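Local coordinates for MexT protein (Pseudomonas aeruginosa, PDB 6L33), which activates transcription of the MexEF-OprN efflux pump as a LysR-type regulator that probably binds DNA, this chain being its regulatory domain, at residues B[40-45]-B[56-61]. Residues are numbered along the deposited sequence; the frame is centred on the assembly and turned at random.
Sequences VVRRAN and GEISVG. With SO4 (sulfate ion), chain E.
With CG set beside the backbone N (chi1 -51°), two further bends, at chi2 and chi3, fold the Arg-42 side chain back over the strand, so that its guanidinium meets Glu-57, whose own chain runs extended beyond CG. The two belong to a beta-alpha-beta crossover of the LysR substrate-binding domain, which has the periplasmic-binding-protein fold: edge strand 38-43 leads through helix 49-55 to strand 60-62, and strand 9-14 lies between them in the sheet. Arg-42 therefore meets the residues that link the helix to the return strand through side chains. The side chains of Arg-42 and Glu-57 cross at about a right angle, and NH1 of Arg-42 forms a salt bridge to OE2 of Glu-57 at 3.4 Å, whose hydrogen bond is weak and bent (139°). A water does the firmer work, accepting from Arg-42 NH1 at 2.7 Å and donating to the carbonyl O of Glu-57. The other carboxylate oxygen, OE1, bonds to Ser-55 at the end of the helix. Beneath the charged groups, the CG2 methyl of Ile-58 packs against CG of Arg-42 at 4.0 Å, while Ile-58 also reaches Leu-52 and Leu-53 on the crossover helix. On its far edge the guanidinium grips a sulfate ion, probably from the crystallisation liquor, through NE and NH2. NH1 of Arg-43 of the second subunit also bonds to this anion, placing it at the dimer interface, where Val-40 extends the sheet into the neighbouring chain. Sulfate O3 accepts twice, from Arg-42 NE at 2.9 Å and, more nearly straight at 166°, from the backbone N of Arg-43 in the same chain as Arg-42.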
ATOM      1  N   VAL B  40      -6.003   7.434  12.755  1.00 21.51           N
ATOM      2  CA  VAL B  40      -4.835   6.716  12.260  1.00 16.17           C
ATOM      3  C   VAL B  40      -5.333   5.471  11.539  1.00 17.55           C
ATOM      4  O   VAL B  40      -6.042   4.646  12.128  1.00 19.86           O
ATOM      5  CB  VAL B  40      -3.866   6.345  13.395  1.00 19.02           C
ATOM      6  CG1 VAL B  40      -2.720   5.496  12.860  1.00 20.49           C
ATOM      7  CG2 VAL B  40      -3.339   7.596  14.074  1.00 19.00           C
ATOM      8  N   VAL B  41      -4.970   5.335  10.267  1.00 17.41           N
ATOM      9  CA  VAL B  41      -5.380   4.201   9.446  1.00 14.94           C
ATOM     10  C   VAL B  41      -4.163   3.314   9.220  1.00 15.29           C
ATOM     11  O   VAL B  41      -3.132   3.778   8.717  1.00 14.59           O
ATOM     12  CB  VAL B  41      -5.983   4.651   8.106  1.00 20.67           C
ATOM     13  CG1 VAL B  41      -6.460   3.441   7.312  1.00 21.82           C
ATOM     14  CG2 VAL B  41      -7.123   5.632   8.330  1.00 18.23           C
ATOM     15  N   ARG B  42      -4.282   2.046   9.596  1.00 12.86           N
ATOM     16  CA  ARG B  42      -3.259   1.045   9.338  1.00 17.47           C
ATOM     17  C   ARG B  42      -3.696   0.146   8.187  1.00 15.04           C
ATOM     18  O   ARG B  42      -4.890  -0.090   7.983  1.00 14.60           O
ATOM     19  CB  ARG B  42      -2.989   0.199  10.586  1.00 14.62           C
ATOM     20  CG  ARG B  42      -2.714   1.003  11.849  1.00 12.93           C
ATOM     21  CD  ARG B  42      -1.452   1.847  11.715  1.00  9.35           C
ATOM     22  NE  ARG B  42      -0.326   1.063  11.214  1.00 13.85           N
ATOM     23  CZ  ARG B  42       0.419   0.256  11.963  1.00 21.49           C
ATOM     24  NH1 ARG B  42       0.166   0.124  13.258  1.00 10.38           N
ATOM     25  NH2 ARG B  42       1.420  -0.422  11.416  1.00 18.14           N
ATOM     26  N   ARG B  43      -2.716  -0.348   7.433  1.00 17.29           N
ATOM     27  CA  ARG B  43      -2.997  -1.278   6.345  1.00 16.71           C
ATOM     28  C   ARG B  43      -3.417  -2.631   6.908  1.00 15.25           C
ATOM     29  O   ARG B  43      -2.786  -3.152   7.831  1.00 15.69           O
ATOM     30  CB  ARG B  43      -1.765  -1.433   5.452  1.00 11.03           C
ATOM     31  CG  ARG B  43      -1.846  -2.581   4.448  1.00 12.21           C
ATOM     32  CD  ARG B  43      -2.899  -2.327   3.375  1.00 12.49           C
ATOM     33  NE  ARG B  43      -2.681  -1.064   2.674  1.00 19.43           N
ATOM     34  CZ  ARG B  43      -1.817  -0.900   1.677  1.00 22.98           C
ATOM     35  NH1 ARG B  43      -1.085  -1.921   1.255  1.00 13.73           N
ATOM     36  NH2 ARG B  43      -1.687   0.288   1.099  1.00 22.72           N
ATOM     37  N   ALA B  44      -4.485  -3.201   6.350  1.00 13.91           N
ATOM     38  CA  ALA B  44      -5.031  -4.462   6.829  1.00 12.21           C
ATOM     39  C   ALA B  44      -5.273  -5.414   5.666  1.00 19.62           C
ATOM     40  O   ALA B  44      -5.656  -4.991   4.572  1.00 15.08           O
ATOM     41  CB  ALA B  44      -6.341  -4.248   7.599  1.00 18.06           C
ATOM     42  N   ASN B  45      -5.038  -6.699   5.918  1.00 17.84           N
ATOM     43  CA  ASN B  45      -5.382  -7.772   4.995  1.00 19.88           C
ATOM     44  C   ASN B  45      -5.783  -8.981   5.831  1.00 18.25           C
ATOM     45  O   ASN B  45      -5.665  -8.971   7.058  1.00 16.89           O
ATOM     46  CB  ASN B  45      -4.225  -8.090   4.036  1.00 13.17           C
ATOM     47  CG  ASN B  45      -2.955  -8.507   4.758  1.00 19.14           C
ATOM     48  OD1 ASN B  45      -2.864  -9.612   5.293  1.00 15.31           O
ATOM     49  ND2 ASN B  45      -1.960  -7.628   4.764  1.00 17.27           N
ATOM     50  N   GLY B  56      -3.688  -4.815  19.611  1.00 21.06           N
ATOM     51  CA  GLY B  56      -4.127  -3.482  19.963  1.00 20.89           C
ATOM     52  C   GLY B  56      -3.796  -2.401  18.960  1.00 21.82           C
ATOM     53  O   GLY B  56      -4.011  -1.222  19.259  1.00 29.31           O
ATOM     54  N   GLU B  57      -3.285  -2.762  17.779  1.00 19.77           N
ATOM     55  CA  GLU B  57      -2.897  -1.753  16.797  1.00 19.91           C
ATOM     56  C   GLU B  57      -4.107  -1.052  16.196  1.00 21.98           C
ATOM     57  O   GLU B  57      -4.003   0.103  15.765  1.00 21.28           O
ATOM     58  CB  GLU B  57      -2.057  -2.394  15.692  1.00 22.45           C
ATOM     59  CG  GLU B  57      -0.642  -2.742  16.117  1.00 25.80           C
ATOM     60  CD  GLU B  57       0.094  -3.559  15.075  1.00 29.40           C
ATOM     61  OE1 GLU B  57      -0.172  -4.777  14.976  1.00 32.71           O
ATOM     62  OE2 GLU B  57       0.936  -2.985  14.353  1.00 34.14           O
ATOM     63  N   ILE B  58      -5.252  -1.733  16.134  1.00 17.22           N
ATOM     64  CA  ILE B  58      -6.498  -1.140  15.671  1.00 16.15           C
ATOM     65  C   ILE B  58      -7.603  -1.561  16.626  1.00 22.05           C
ATOM     66  O   ILE B  58      -7.508  -2.579  17.315  1.00 20.34           O
ATOM     67  CB  ILE B  58      -6.861  -1.552  14.221  1.00 17.32           C
ATOM     68  CG1 ILE B  58      -7.196  -3.047  14.149  1.00 15.34           C
ATOM     69  CG2 ILE B  58      -5.739  -1.188  13.254  1.00 18.80           C
ATOM     70  CD1 ILE B  58      -7.651  -3.514  12.772  1.00 15.78           C
ATOM     71  N   SER B  59      -8.657  -0.751  16.678  1.00 17.61           N
ATOM     72  CA  SER B  59      -9.860  -1.136  17.400  1.00 24.92           C
ATOM     73  C   SER B  59     -10.900  -1.772  16.496  1.00 17.13           C
ATOM     74  O   SER B  59     -11.725  -2.558  16.969  1.00 22.20           O
ATOM     75  CB  SER B  59     -10.476   0.078  18.102  1.00 22.17           C
ATOM     76  OG  SER B  59     -11.002   0.996  17.161  1.00 22.91           O
ATOM     77  N   VAL B  60     -10.867  -1.456  15.205  1.00 18.94           N
ATOM     78  CA  VAL B  60     -11.818  -1.987  14.240  1.00 16.25           C
ATOM     79  C   VAL B  60     -11.139  -1.993  12.880  1.00 16.91           C
ATOM     80  O   VAL B  60     -10.269  -1.164  12.598  1.00 16.57           O
ATOM     81  CB  VAL B  60     -13.126  -1.160  14.225  1.00 21.35           C
ATOM     82  CG1 VAL B  60     -12.840   0.282  13.844  1.00 18.21           C
ATOM     83  CG2 VAL B  60     -14.161  -1.778  13.290  1.00 18.14           C
ATOM     84  N   GLY B  61     -11.519  -2.946  12.047  1.00 19.37           N
ATOM     85  CA  GLY B  61     -10.983  -3.027  10.703  1.00 20.22           C
ATOM     86  C   GLY B  61     -12.074  -3.329   9.702  1.00 20.60           C
ATOM     87  O   GLY B  61     -13.051  -4.017  10.002  1.00 18.20           O
TER
HETATM   88  S   SO4 E 401       1.212   0.545   7.791  1.00 24.41           S
HETATM   89  O1  SO4 E 401       2.201   0.207   8.811  1.00 25.24           O
HETATM   90  O2  SO4 E 401       1.289  -0.407   6.688  1.00 35.02           O
HETATM   91  O3  SO4 E 401      -0.121   0.498   8.381  1.00 21.70           O
HETATM   92  O4  SO4 E 401       1.469   1.889   7.284  1.00 34.00           O
HETATM   93  O   HOH W   1      -1.399   1.340  15.113  1.00 14.83           O